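Side-chain contact in surface-associated protein CshA (Streptococcus gordonii, PDB 5L2D), which acts as a cell-wall-anchored adhesin that binds host fibronectin, represented here by its non-repetitive domain 2: residues A[73-77]-A[78-82]. Residues are numbered along the deposited sequence; the frame is centred on the assembly and turned at random.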
loop_
_atom_site.group_PDB
_atom_site.type_symbol
_atom_site.label_atom_id
_atom_site.label_comp_id
_atom_site.label_asym_id
_atom_site.label_seq_id
_atom_site.Cartn_x
_atom_site.Cartn_y
_atom_site.Cartn_z
ATOM N N LYS A 73 -1.619 16.005 -7.498
ATOM C CA LYS A 73 -1.613 16.305 -8.967
ATOM C C LYS A 73 -2.936 15.871 -9.599
ATOM O O LYS A 73 -3.419 16.523 -10.522
ATOM C CB LYS A 73 -0.396 15.729 -9.757
ATOM N N ARG A 74 -3.526 14.788 -9.082
ATOM C CA ARG A 74 -4.770 14.202 -9.638
ATOM C C ARG A 74 -5.981 15.090 -9.414
ATOM O O ARG A 74 -6.851 15.221 -10.280
ATOM C CB ARG A 74 -5.069 12.826 -9.009
ATOM C CG ARG A 74 -4.429 11.627 -9.711
ATOM C CD ARG A 74 -4.389 10.387 -8.819
ATOM N NE ARG A 74 -3.643 9.273 -9.411
ATOM C CZ ARG A 74 -3.755 7.993 -9.034
ATOM N NH1 ARG A 74 -4.587 7.625 -8.059
ATOM N NH2 ARG A 74 -3.020 7.061 -9.635
ATOM N N VAL A 75 -6.024 15.692 -8.243
ATOM C CA VAL A 75 -7.174 16.412 -7.804
ATOM C C VAL A 75 -7.052 17.920 -8.145
ATOM O O VAL A 75 -8.003 18.690 -8.022
ATOM C CB VAL A 75 -7.312 16.140 -6.303
ATOM C CG1 VAL A 75 -6.481 17.111 -5.496
ATOM C CG2 VAL A 75 -8.751 16.187 -5.884
ATOM N N GLU A 76 -5.864 18.330 -8.580
ATOM C CA GLU A 76 -5.539 19.733 -8.797
ATOM C C GLU A 76 -6.308 20.255 -9.974
ATOM O O GLU A 76 -6.462 19.545 -10.965
ATOM C CB GLU A 76 -4.039 19.869 -9.078
ATOM C CG GLU A 76 -3.493 21.270 -9.329
ATOM C CD GLU A 76 -2.004 21.326 -9.020
ATOM O OE1 GLU A 76 -1.656 21.796 -7.924
ATOM O OE2 GLU A 76 -1.175 20.849 -9.830
ATOM N N GLY A 77 -6.764 21.504 -9.856
ATOM C CA GLY A 77 -7.497 22.188 -10.924
ATOM C C GLY A 77 -8.801 21.495 -11.256
ATOM O O GLY A 77 -9.155 21.380 -12.429
ATOM N N THR A 78 -9.481 21.010 -10.210
ATOM C CA THR A 78 -10.795 20.371 -10.294
ATOM C C THR A 78 -11.523 20.694 -8.995
ATOM O O THR A 78 -10.879 20.912 -7.982
ATOM C CB THR A 78 -10.724 18.813 -10.370
ATOM O OG1 THR A 78 -10.787 18.255 -9.044
ATOM C CG2 THR A 78 -9.474 18.294 -11.100
ATOM N N PRO A 79 -12.831 20.685 -8.985
ATOM C CA PRO A 79 -13.586 20.987 -7.770
ATOM C C PRO A 79 -13.115 20.351 -6.470
ATOM O O PRO A 79 -13.572 20.778 -5.432
ATOM C CB PRO A 79 -14.957 20.431 -8.092
ATOM C CG PRO A 79 -14.668 19.287 -8.981
ATOM C CD PRO A 79 -13.559 19.767 -9.861
ATOM N N THR A 80 -12.254 19.353 -6.498
ATOM C CA THR A 80 -11.812 18.719 -5.248
ATOM C C THR A 80 -10.342 18.972 -4.846
ATOM O O THR A 80 -9.852 18.375 -3.894
ATOM C CB THR A 80 -12.187 17.220 -5.233
ATOM O OG1 THR A 80 -12.049 16.645 -6.543
ATOM C CG2 THR A 80 -13.614 17.077 -4.801
ATOM N N ALA A 81 -9.670 19.897 -5.534
ATOM C CA ALA A 81 -8.314 20.335 -5.170
ATOM C C ALA A 81 -8.164 20.524 -3.670
ATOM O O ALA A 81 -7.259 19.964 -3.055
ATOM C CB ALA A 81 -7.962 21.629 -5.883
ATOM N N ASN A 82 -9.073 21.313 -3.099
ATOM C CA ASN A 82 -9.099 21.632 -1.661
ATOM C C ASN A 82 -9.080 20.398 -0.742
ATOM O O ASN A 82 -8.813 20.502 0.450
ATOM C CB ASN A 82 -10.338 22.485 -1.351
ATOM C CG ASN A 82 -11.646 21.799 -1.769
ATOM O OD1 ASN A 82 -11.673 20.985 -2.699
ATOM N ND2 ASN A 82 -12.733 22.128 -1.083
#
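An ST turn and a type I beta turn, both starting at T78, fold the chain back against V75 at the C-terminal end of helix 69-75. The T78 hydroxyl joins the two sides. T78 OG1 donates to V75 O at 3.0 Å. It approaches from above the carbonyl plane, 37° out of it. T78 OG1 accepts from T80 N at 3.1 Å, and this bond is nearly straight at 169°. The backbone bond from A81 N to T78 O closes the beta turn. The T78 methyl lies beside the E76 carbonyl.

V75 is the buried residue here, and its two methyls divide the work. V75 CG1 sits between the backbone N and the carbonyl carbon (chi1 86°) and meets A81 CA at 3.7 Å. V75 CG2 reaches the T80 side, with T80 OG1 at 3.4 Å. T83 also touches the V75 side chain. The A81 methyl packs over the start of the loop, with A81 CB 3.6 Å from V75 O. G77 makes the bend with positive phi. T80 OG1 of the turn is hydrogen-bonded to D226 and R74 NH1 of the helix to K229 O, so turn and helix both reach a loop far along the chain.

T78 OG1 thus donates to the helix end and accepts from the turn, which probably fixes the rotation of the hydroxyl.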